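Local atomic coordinates of Cas13d (PDB entry 6IV9), a protein that binds a CRISPR RNA and, through its two HEPN domains, governs maturation of that RNA and cleavage of target RNA. Residues L581-R585 against I597-S603; L618-N624 against F702-Q707; K671-E675 against R719-V723. The protein carries 2 engineered substitutions. The contacts are given in a common frame with arbitrary orientation. Numbering follows the deposited sequence.

Interaction 1: L581-R585 against I597-S603; sequences LTMFR and ITDDRIS
The guanidinium of R585 grips the start of helix 599-606 with a fork of bonds. R585 NH2 donates to the carbonyl I597 O at 2.9 Å and forms a salt bridge with D599 OD1 at 2.7 Å; weak bonds from R585 NE to D599 OD1 (3.2 Å) and from R585 NH1 to I597 O (3.3 Å) complete the fork. R585 is extended through chi1 and chi2 (t, t) and then bends at chi3 (m). T598 (chi1 p) is the N-cap of the helix, its OG1 accepting from R601 N at 3.1 Å; the arginine thus holds I597 O and D599, the residues flanking the cap. The motif is a helix-loop-helix unit of an all-helical region: the two helical segments cross nearly perpendicularly, at 87°, with axes 10.2 Å apart. In register, R585 CA lies 6.9 Å from I602 CA, and L581 CA 7.4 Å from S603 CA. I602 (m, t) fills the crossing: its CD1 covers one face of the guanidinium and lies 3.6 Å from R585 CB, while its CG2 meets L581 CD1 at 3.6 Å and F584 CB at 4.1 Å. The F584 ring turns away toward helix 617-627.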
loop_
_atom_site.group_PDB
_atom_site.type_symbol
_atom_site.label_atom_id
_atom_site.label_comp_id
_atom_site.label_asym_id
_atom_site.label_seq_id
_atom_site.Cartn_x
_atom_site.Cartn_y
_atom_site.Cartn_z
ATOM N N LEU A 581 16.911 6.847 -24.213
ATOM C CA LEU A 581 17.739 5.696 -24.632
ATOM C C LEU A 581 17.875 4.716 -23.469
ATOM O O LEU A 581 17.856 3.536 -23.709
ATOM C CB LEU A 581 19.120 6.179 -25.063
ATOM C CG LEU A 581 20.104 5.051 -25.341
ATOM C CD1 LEU A 581 19.552 4.098 -26.373
ATOM C CD2 LEU A 581 21.439 5.595 -25.794
ATOM N N THR A 582 17.965 5.218 -22.246
ATOM C CA THR A 582 18.148 4.328 -21.080
ATOM C C THR A 582 16.953 3.384 -20.974
ATOM O O THR A 582 17.144 2.243 -20.654
ATOM C CB THR A 582 18.272 5.136 -19.787
ATOM O OG1 THR A 582 19.512 5.822 -19.827
ATOM C CG2 THR A 582 18.246 4.259 -18.561
ATOM N N MET A 583 15.761 3.899 -21.201
ATOM C CA MET A 583 14.542 3.069 -21.119
ATOM C C MET A 583 14.546 2.003 -22.214
ATOM O O MET A 583 14.157 0.892 -21.940
ATOM C CB MET A 583 13.310 3.957 -21.228
ATOM C CG MET A 583 13.214 4.896 -20.059
ATOM S SD MET A 583 11.955 6.109 -20.292
ATOM C CE MET A 583 12.195 7.034 -18.780
ATOM N N PHE A 584 14.974 2.366 -23.414
ATOM C CA PHE A 584 15.031 1.387 -24.525
ATOM C C PHE A 584 16.037 0.301 -24.172
ATOM O O PHE A 584 15.786 -0.843 -24.425
ATOM C CB PHE A 584 15.319 2.080 -25.853
ATOM C CG PHE A 584 14.135 2.840 -26.378
ATOM C CD1 PHE A 584 12.995 2.177 -26.774
ATOM C CD2 PHE A 584 14.143 4.215 -26.429
ATOM C CE1 PHE A 584 11.896 2.876 -27.225
ATOM C CE2 PHE A 584 13.046 4.911 -26.893
ATOM C CZ PHE A 584 11.925 4.241 -27.291
ATOM N N ARG A 585 17.160 0.690 -23.589
ATOM C CA ARG A 585 18.138 -0.340 -23.183
ATOM C C ARG A 585 17.497 -1.235 -22.117
ATOM O O ARG A 585 17.672 -2.423 -22.199
ATOM C CB ARG A 585 19.429 0.287 -22.661
ATOM C CG ARG A 585 20.355 -0.729 -22.024
ATOM C CD ARG A 585 21.669 -0.167 -21.543
ATOM N NE ARG A 585 22.544 0.223 -22.630
ATOM C CZ ARG A 585 23.354 -0.594 -23.273
ATOM N NH1 ARG A 585 23.449 -1.857 -22.918
ATOM N NH2 ARG A 585 24.064 -0.149 -24.281
ATOM N N ILE A 597 25.909 -5.073 -26.119
ATOM C CA ILE A 597 25.330 -4.150 -27.126
ATOM C C ILE A 597 25.623 -2.711 -26.687
ATOM O O ILE A 597 25.481 -2.407 -25.509
ATOM C CB ILE A 597 23.827 -4.420 -27.262
ATOM C CG1 ILE A 597 23.204 -3.559 -28.354
ATOM C CG2 ILE A 597 23.137 -4.215 -25.929
ATOM C CD1 ILE A 597 21.870 -4.040 -28.816
ATOM N N THR A 598 26.038 -1.876 -27.630
ATOM C CA THR A 598 26.376 -0.460 -27.351
ATOM C C THR A 598 25.127 0.416 -27.456
ATOM O O THR A 598 24.192 0.035 -28.122
ATOM C CB THR A 598 27.442 0.047 -28.327
ATOM O OG1 THR A 598 26.866 0.113 -29.624
ATOM C CG2 THR A 598 28.659 -0.837 -28.390
ATOM N N ASP A 599 25.189 1.608 -26.878
ATOM C CA ASP A 599 24.074 2.584 -26.950
ATOM C C ASP A 599 23.843 2.942 -28.419
ATOM O O ASP A 599 22.705 3.060 -28.829
ATOM C CB ASP A 599 24.398 3.844 -26.144
ATOM C CG ASP A 599 24.396 3.648 -24.640
ATOM O OD1 ASP A 599 24.045 2.554 -24.199
ATOM O OD2 ASP A 599 24.742 4.598 -23.926
ATOM N N ASP A 600 24.917 3.098 -29.186
ATOM C CA ASP A 600 24.769 3.454 -30.615
ATOM C C ASP A 600 24.024 2.324 -31.336
ATOM O O ASP A 600 23.210 2.613 -32.181
ATOM C CB ASP A 600 26.109 3.868 -31.230
ATOM C CG ASP A 600 26.628 5.222 -30.755
ATOM O OD1 ASP A 600 25.817 6.079 -30.373
ATOM O OD2 ASP A 600 27.846 5.405 -30.781
ATOM N N ARG A 601 24.314 1.075 -31.000
ATOM C CA ARG A 601 23.628 -0.061 -31.658
ATOM C C ARG A 601 22.125 -0.030 -31.350
ATOM O O ARG A 601 21.350 -0.336 -32.218
ATOM C CB ARG A 601 24.259 -1.381 -31.226
ATOM C CG ARG A 601 23.665 -2.586 -31.929
ATOM C CD ARG A 601 23.553 -2.426 -33.425
ATOM N NE ARG A 601 23.106 -3.667 -34.012
ATOM C CZ ARG A 601 22.371 -3.767 -35.098
ATOM N NH1 ARG A 601 22.268 -2.747 -35.921
ATOM N NH2 ARG A 601 21.750 -4.892 -35.378
ATOM N N ILE A 602 21.754 0.286 -30.116
ATOM C CA ILE A 602 20.316 0.347 -29.742
ATOM C C ILE A 602 19.666 1.459 -30.552
ATOM O O ILE A 602 18.607 1.243 -31.098
ATOM C CB ILE A 602 20.151 0.589 -28.234
ATOM C CG1 ILE A 602 20.602 -0.620 -27.421
ATOM C CG2 ILE A 602 18.725 0.983 -27.912
ATOM C CD1 ILE A 602 20.787 -0.334 -25.970
ATOM N N SER A 603 20.343 2.598 -30.664
ATOM C CA SER A 603 19.777 3.737 -31.420
ATOM C C SER A 603 19.559 3.312 -32.861
ATOM O O SER A 603 18.569 3.711 -33.427
ATOM C CB SER A 603 20.687 4.920 -31.376
ATOM O OG SER A 603 20.374 5.725 -30.274
#

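Interaction 2: L618-N624 against F702-Q707; sequences LRNFITN and FKNVKQ. With nucleotides of chain B.
A projecting F621 ring (chi1 t) fits into a hollow of the irregular segment 702-707, whose backbone makes a type I turn from F702 to V705 (V705 N to F702 O, 3.1 Å) before running on to Q707. V705 covers one face of the ring: its CG1 sits 4.0 Å from the F621 centroid, 17° off the normal, a CH-pi contact. Q707 borders the ring edge, its CA 5.9 Å from F621 CA, and F702 CB approaches F621 CE2 at 4.3 Å. Together, the helical segment 618-624 and the loop form a protein-RNA interface at what is probably the 3′ end of the crRNA: N620 ND2 bridges two phosphates of chain B, donating to OP2 of adenosine 50 (2.7 Å) and OP1 of adenosine 49 (3.0 Å), while N620 OD1 accepts from R619 NE (3.2 Å) and NH2 (3.1 Å). One helical turn before F621, L618 (t, p) plugs the turn itself, its CD1 3.7 Å from F702 O and 4.1 Å from V705 CG1.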
loop_
_atom_site.group_PDB
_atom_site.type_symbol
_atom_site.label_atom_id
_atom_site.label_comp_id
_atom_site.label_asym_id
_atom_site.label_seq_id
_atom_site.Cartn_x
_atom_site.Cartn_y
_atom_site.Cartn_z
ATOM N N LEU A 618 8.991 -0.428 -34.685
ATOM C CA LEU A 618 9.591 -1.246 -33.611
ATOM C C LEU A 618 9.758 -0.405 -32.343
ATOM O O LEU A 618 9.456 -0.897 -31.279
ATOM C CB LEU A 618 10.922 -1.800 -34.104
ATOM C CG LEU A 618 11.628 -2.747 -33.149
ATOM C CD1 LEU A 618 10.719 -3.884 -32.741
ATOM C CD2 LEU A 618 12.896 -3.271 -33.763
ATOM N N ARG A 619 10.198 0.839 -32.488
ATOM C CA ARG A 619 10.373 1.701 -31.303
ATOM C C ARG A 619 9.012 1.873 -30.628
ATOM O O ARG A 619 8.928 1.736 -29.436
ATOM C CB ARG A 619 10.887 3.070 -31.754
ATOM C CG ARG A 619 11.067 4.091 -30.642
ATOM C CD ARG A 619 11.123 5.503 -31.185
ATOM N NE ARG A 619 9.851 5.967 -31.687
ATOM C CZ ARG A 619 9.645 7.156 -32.217
ATOM N NH1 ARG A 619 10.634 8.020 -32.298
ATOM N NH2 ARG A 619 8.455 7.480 -32.664
ATOM N N ASN A 620 7.991 2.143 -31.419
ATOM C CA ASN A 620 6.626 2.351 -30.892
ATOM C C ASN A 620 6.120 1.070 -30.229
ATOM O O ASN A 620 5.501 1.159 -29.197
ATOM C CB ASN A 620 5.704 2.877 -31.984
ATOM C CG ASN A 620 6.118 4.248 -32.468
ATOM O OD1 ASN A 620 6.866 4.940 -31.809
ATOM N ND2 ASN A 620 5.625 4.643 -33.618
ATOM N N PHE A 621 6.385 -0.075 -30.837
ATOM C CA PHE A 621 5.916 -1.354 -30.261
ATOM C C PHE A 621 6.560 -1.571 -28.890
ATOM O O PHE A 621 5.863 -1.916 -27.985
ATOM C CB PHE A 621 6.235 -2.512 -31.203
ATOM C CG PHE A 621 5.824 -3.863 -30.682
ATOM C CD1 PHE A 621 4.527 -4.309 -30.823
ATOM C CD2 PHE A 621 6.727 -4.680 -30.036
ATOM C CE1 PHE A 621 4.139 -5.542 -30.336
ATOM C CE2 PHE A 621 6.338 -5.911 -29.551
ATOM C CZ PHE A 621 5.050 -6.340 -29.707
ATOM N N ILE A 622 7.862 -1.357 -28.781
ATOM C CA ILE A 622 8.594 -1.524 -27.496
ATOM C C ILE A 622 8.082 -0.502 -26.475
ATOM O O ILE A 622 7.927 -0.845 -25.327
ATOM C CB ILE A 622 10.111 -1.405 -27.720
ATOM C CG1 ILE A 622 10.630 -2.523 -28.621
ATOM C CG2 ILE A 622 10.865 -1.378 -26.411
ATOM C CD1 ILE A 622 10.670 -3.852 -27.942
ATOM N N THR A 623 7.866 0.729 -26.909
ATOM C CA THR A 623 7.370 1.757 -25.979
ATOM C C THR A 623 5.985 1.380 -25.450
ATOM O O THR A 623 5.803 1.403 -24.257
ATOM C CB THR A 623 7.255 3.101 -26.707
ATOM O OG1 THR A 623 8.552 3.507 -27.123
ATOM C CG2 THR A 623 6.618 4.166 -25.852
ATOM N N ASN A 624 5.058 1.035 -26.332
ATOM C CA ASN A 624 3.676 0.699 -25.918
ATOM C C ASN A 624 3.606 -0.558 -25.057
ATOM O O ASN A 624 2.832 -0.567 -24.139
ATOM C CB ASN A 624 2.771 0.431 -27.110
ATOM C CG ASN A 624 2.529 1.655 -27.951
ATOM O OD1 ASN A 624 3.057 2.710 -27.660
ATOM N ND2 ASN A 624 1.735 1.509 -28.987
ATOM N N PHE A 702 10.938 -10.334 -31.568
ATOM C CA PHE A 702 9.982 -9.253 -31.909
ATOM C C PHE A 702 10.529 -8.267 -32.928
ATOM O O PHE A 702 9.795 -7.390 -33.288
ATOM C CB PHE A 702 9.629 -8.500 -30.631
ATOM C CG PHE A 702 9.279 -9.432 -29.508
ATOM C CD1 PHE A 702 8.062 -10.077 -29.488
ATOM C CD2 PHE A 702 10.196 -9.732 -28.525
ATOM C CE1 PHE A 702 7.747 -10.967 -28.481
ATOM C CE2 PHE A 702 9.883 -10.626 -27.524
ATOM C CZ PHE A 702 8.661 -11.236 -27.503
ATOM N N LYS A 703 11.724 -8.489 -33.446
ATOM C CA LYS A 703 12.362 -7.515 -34.364
ATOM C C LYS A 703 11.531 -7.301 -35.634
ATOM O O LYS A 703 11.587 -6.209 -36.155
ATOM C CB LYS A 703 13.819 -7.889 -34.625
ATOM C CG LYS A 703 13.989 -8.975 -35.665
ATOM C CD LYS A 703 15.401 -9.427 -35.858
ATOM C CE LYS A 703 15.458 -10.832 -36.405
ATOM N NZ LYS A 703 16.858 -11.255 -36.618
ATOM N N ASN A 704 10.770 -8.291 -36.089
ATOM C CA ASN A 704 9.995 -8.128 -37.344
ATOM C C ASN A 704 8.502 -7.908 -37.093
ATOM O O ASN A 704 7.743 -8.013 -38.033
ATOM C CB ASN A 704 10.268 -9.257 -38.332
ATOM C CG ASN A 704 11.736 -9.333 -38.674
ATOM O OD1 ASN A 704 12.353 -8.328 -38.990
ATOM N ND2 ASN A 704 12.310 -10.511 -38.563
ATOM N N VAL A 705 8.110 -7.594 -35.860
ATOM C CA VAL A 705 6.667 -7.384 -35.562
ATOM C C VAL A 705 6.205 -6.181 -36.376
ATOM O O VAL A 705 6.973 -5.253 -36.507
ATOM C CB VAL A 705 6.446 -7.137 -34.060
ATOM C CG1 VAL A 705 7.253 -5.949 -33.609
ATOM C CG2 VAL A 705 4.991 -6.916 -33.737
ATOM N N LYS A 706 4.983 -6.211 -36.880
ATOM C CA LYS A 706 4.493 -5.058 -37.662
ATOM C C LYS A 706 3.587 -4.208 -36.778
ATOM O O LYS A 706 2.457 -4.600 -36.563
ATOM C CB LYS A 706 3.744 -5.545 -38.900
ATOM C CG LYS A 706 4.577 -5.584 -40.170
ATOM C CD LYS A 706 5.547 -6.713 -40.202
ATOM C CE LYS A 706 6.560 -6.602 -41.323
ATOM N NZ LYS A 706 7.944 -6.703 -40.813
ATOM N N GLN A 707 4.095 -3.065 -36.335
ATOM C CA GLN A 707 3.334 -2.154 -35.456
ATOM C C GLN A 707 2.104 -1.632 -36.197
ATOM O O GLN A 707 1.055 -1.562 -35.597
ATOM C CB GLN A 707 4.257 -1.080 -34.894
ATOM C CG GLN A 707 3.524 0.030 -34.191
ATOM C CD GLN A 707 2.956 -0.336 -32.848
ATOM O OE1 GLN A 707 2.494 0.518 -32.123
ATOM N NE2 GLN A 707 2.983 -1.602 -32.513
ATOM P P A B 49 2.479 3.514 -34.576
ATOM O OP1 A B 49 3.674 2.986 -35.194
ATOM O OP2 A B 49 2.183 3.448 -33.081
ATOM O "O5'" A B 49 2.271 5.074 -34.893
ATOM C "C5'" A B 49 2.310 5.551 -36.261
ATOM C "C4'" A B 49 2.055 7.031 -36.295
ATOM O "O4'" A B 49 0.720 7.287 -35.818
ATOM C "C3'" A B 49 2.974 7.899 -35.425
ATOM O "O3'" A B 49 4.159 8.182 -36.147
ATOM C "C2'" A B 49 2.099 9.106 -35.135
ATOM O "O2'" A B 49 2.035 9.996 -36.224
ATOM C "C1'" A B 49 0.712 8.470 -35.057
ATOM N N9 A B 49 0.315 8.142 -33.702
ATOM C C8 A B 49 0.417 6.961 -33.008
ATOM N N7 A B 49 -0.053 7.026 -31.787
ATOM C C5 A B 49 -0.451 8.350 -31.656
ATOM C C6 A B 49 -1.018 9.066 -30.590
ATOM N N6 A B 49 -1.294 8.525 -29.402
ATOM N N1 A B 49 -1.300 10.375 -30.789
ATOM C C2 A B 49 -1.025 10.916 -31.982
ATOM N N3 A B 49 -0.489 10.346 -33.059
ATOM C C4 A B 49 -0.236 9.045 -32.830
ATOM P P A B 48 -1.411 0.540 -31.556
ATOM O OP1 A B 48 -0.399 -0.541 -31.550
ATOM O OP2 A B 48 -1.520 1.488 -30.435
ATOM O "O5'" A B 48 -1.188 1.471 -32.833
ATOM C "C5'" A B 48 -0.887 0.909 -34.108
ATOM C "C4'" A B 48 -1.018 1.975 -35.168
ATOM O "O4'" A B 48 -2.345 2.562 -35.114
ATOM C "C3'" A B 48 -0.083 3.171 -34.974
ATOM O "O3'" A B 48 1.236 2.881 -35.379
ATOM C "C2'" A B 48 -0.794 4.234 -35.794
ATOM O "O2'" A B 48 -0.513 3.911 -37.138
ATOM C "C1'" A B 48 -2.246 3.957 -35.415
ATOM N N9 A B 48 -2.669 4.718 -34.254
ATOM C C8 A B 48 -2.836 4.303 -32.953
ATOM N N7 A B 48 -3.237 5.253 -32.144
ATOM C C5 A B 48 -3.342 6.367 -32.965
ATOM C C6 A B 48 -3.731 7.686 -32.712
ATOM N N6 A B 48 -4.085 8.127 -31.506
ATOM N N1 A B 48 -3.727 8.556 -33.748
ATOM C C2 A B 48 -3.363 8.111 -34.957
ATOM N N3 A B 48 -2.974 6.889 -35.321
ATOM C C4 A B 48 -2.988 6.055 -34.265
ATOM P P A B 50 5.567 8.299 -35.422
ATOM O OP1 A B 50 6.619 8.296 -36.439
ATOM O OP2 A B 50 5.657 7.257 -34.360
ATOM O "O5'" A B 50 5.395 9.644 -34.611
ATOM C "C5'" A B 50 5.441 10.904 -35.278
ATOM C "C4'" A B 50 5.251 12.005 -34.272
ATOM O "O4'" A B 50 3.898 11.935 -33.754
ATOM C "C3'" A B 50 6.105 11.947 -33.005
ATOM O "O3'" A B 50 7.508 12.257 -33.107
ATOM C "C2'" A B 50 5.317 12.885 -32.089
ATOM O "O2'" A B 50 5.735 14.226 -32.251
ATOM C "C1'" A B 50 3.860 12.573 -32.492
ATOM N N9 A B 50 3.202 11.678 -31.538
ATOM C C8 A B 50 3.262 10.306 -31.470
ATOM N N7 A B 50 2.622 9.799 -30.444
ATOM C C5 A B 50 2.117 10.913 -29.784
ATOM C C6 A B 50 1.343 11.051 -28.621
ATOM N N6 A B 50 0.922 10.020 -27.890
ATOM N N1 A B 50 1.011 12.303 -28.232
ATOM C C2 A B 50 1.437 13.339 -28.966
ATOM N N3 A B 50 2.171 13.336 -30.076
ATOM C C4 A B 50 2.478 12.076 -30.440
#

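Interaction 3: K671-E675 against R719-V723; sequences KSCVE and RAKAV
Here the C-terminal end of helix 663-673 abuts the flank of the long helix 713-760, an end-against-side packing of two helices in which V674 is the first residue to leave helical geometry. The nearest CA atoms are those of C673 and V723, 5.2 Å apart. Along the helical segment 719-723, the methylene chain of R719 runs along the last carbonyls of the other helix, its CG lying 3.5 Å from both S672 O and C673 O; with chi1 t and a bend at chi3 (m), the guanidinium reaches E675, whose CB covers one of its faces, 3.6 Å from R719 NE. The opposite charges stay beyond salt-bridge range, E675 OE1 being 4.1 Å from R719 NH2 and well out of the guanidinium plane. A720 and K721 turn to F621 of helix 617-627. One turn on from R719, A722 points at the helix end and offers a small methyl that permits close approach: its CB is 3.7 Å from S672 O and 3.9 Å from C673 SG, and A722 O lies 3.5 Å from that SG. V723 (chi1 t) shares M693 of helix 683-696 with C673, and its CG2 rests 3.7 Å from C673 O and 3.9 Å from C673 CB.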
loop_
_atom_site.group_PDB
_atom_site.type_symbol
_atom_site.label_atom_id
_atom_site.label_comp_id
_atom_site.label_asym_id
_atom_site.label_seq_id
_atom_site.Cartn_x
_atom_site.Cartn_y
_atom_site.Cartn_z
ATOM N N LYS A 671 -3.813 -20.032 -24.930
ATOM C CA LYS A 671 -4.459 -19.786 -26.236
ATOM C C LYS A 671 -3.895 -18.531 -26.919
ATOM O O LYS A 671 -3.785 -18.534 -28.113
ATOM C CB LYS A 671 -5.963 -19.666 -26.028
ATOM C CG LYS A 671 -6.812 -19.750 -27.280
ATOM C CD LYS A 671 -8.216 -20.240 -27.000
ATOM C CE LYS A 671 -9.279 -19.472 -27.752
ATOM N NZ LYS A 671 -10.075 -20.364 -28.624
ATOM N N SER A 672 -3.657 -17.466 -26.171
ATOM C CA SER A 672 -3.145 -16.203 -26.755
ATOM C C SER A 672 -1.641 -16.210 -27.054
ATOM O O SER A 672 -1.250 -15.492 -27.942
ATOM C CB SER A 672 -3.535 -15.044 -25.913
ATOM O OG SER A 672 -2.965 -15.167 -24.641
ATOM N N CYS A 673 -0.837 -16.959 -26.302
ATOM C CA CYS A 673 0.639 -16.912 -26.463
ATOM C C CYS A 673 1.219 -18.023 -27.344
ATOM O O CYS A 673 2.266 -17.802 -27.900
ATOM C CB CYS A 673 1.324 -17.012 -25.108
ATOM S SG CYS A 673 0.906 -15.650 -23.998
ATOM N N VAL A 674 0.553 -19.164 -27.437
ATOM C CA VAL A 674 1.112 -20.316 -28.197
ATOM C C VAL A 674 0.521 -20.322 -29.608
ATOM O O VAL A 674 -0.671 -20.262 -29.730
ATOM C CB VAL A 674 0.876 -21.630 -27.435
ATOM C CG1 VAL A 674 1.347 -22.833 -28.220
ATOM C CG2 VAL A 674 1.543 -21.605 -26.077
ATOM N N GLU A 675 1.374 -20.388 -30.619
ATOM C CA GLU A 675 0.920 -20.304 -32.029
ATOM C C GLU A 675 0.003 -21.472 -32.409
ATOM O O GLU A 675 -1.038 -21.222 -32.968
ATOM C CB GLU A 675 2.121 -20.225 -32.961
ATOM C CG GLU A 675 1.710 -19.976 -34.384
ATOM C CD GLU A 675 2.864 -19.693 -35.317
ATOM O OE1 GLU A 675 2.616 -19.185 -36.397
ATOM O OE2 GLU A 675 3.985 -19.981 -34.947
ATOM N N ARG A 719 -0.142 -11.898 -30.781
ATOM C CA ARG A 719 0.596 -12.949 -30.045
ATOM C C ARG A 719 1.847 -12.366 -29.385
ATOM O O ARG A 719 2.136 -12.736 -28.269
ATOM C CB ARG A 719 0.931 -14.112 -30.974
ATOM C CG ARG A 719 1.380 -15.363 -30.246
ATOM C CD ARG A 719 2.486 -16.047 -31.007
ATOM N NE ARG A 719 2.013 -16.690 -32.203
ATOM C CZ ARG A 719 2.115 -16.222 -33.436
ATOM N NH1 ARG A 719 3.292 -15.931 -33.952
ATOM N NH2 ARG A 719 1.039 -16.128 -34.182
ATOM N N ALA A 720 2.558 -11.487 -30.079
ATOM C CA ALA A 720 3.765 -10.866 -29.500
ATOM C C ALA A 720 3.369 -10.057 -28.264
ATOM O O ALA A 720 4.043 -10.125 -27.282
ATOM C CB ALA A 720 4.416 -9.989 -30.528
ATOM N N LYS A 721 2.271 -9.326 -28.347
ATOM C CA LYS A 721 1.816 -8.520 -27.191
ATOM C C LYS A 721 1.455 -9.433 -26.018
ATOM O O LYS A 721 1.778 -9.098 -24.907
ATOM C CB LYS A 721 0.623 -7.666 -27.599
ATOM C CG LYS A 721 0.970 -6.548 -28.558
ATOM C CD LYS A 721 -0.222 -5.957 -29.211
ATOM C CE LYS A 721 -1.176 -5.331 -28.232
ATOM N NZ LYS A 721 -2.529 -5.200 -28.812
ATOM N N ALA A 722 0.776 -10.534 -26.308
ATOM C CA ALA A 722 0.348 -11.496 -25.276
ATOM C C ALA A 722 1.573 -12.127 -24.610
ATOM O O ALA A 722 1.588 -12.235 -23.413
ATOM C CB ALA A 722 -0.543 -12.535 -25.898
ATOM N N VAL A 723 2.565 -12.514 -25.400
ATOM C CA VAL A 723 3.782 -13.148 -24.826
ATOM C C VAL A 723 4.503 -12.149 -23.923
ATOM O O VAL A 723 4.863 -12.515 -22.833
ATOM C CB VAL A 723 4.711 -13.648 -25.943
ATOM C CG1 VAL A 723 6.080 -14.044 -25.437
ATOM C CG2 VAL A 723 4.075 -14.770 -26.737
#

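From the N terminus, interaction 1 comes first and closes a short loop, joining the consecutive helices 581-591 and 599-606. It is complete before interaction 2 opens in helix 617-627, yet the two touch: F584 CE1 lies 3.4 Å from T623 OG1, and F584 CZ 3.5 Å from R619 CG. Interaction 2 spans 77 residues to the loop ahead of helix 713-760. Interaction 3 opens within that span, at the end of helix 663-673, and closes beyond it, so the two cross. They meet where F702 CD1 and F621 CZ each lie 3.8 Å from A720 CB. Interactions 1 and 3 do not touch; interaction 2 joins them beside the crRNA.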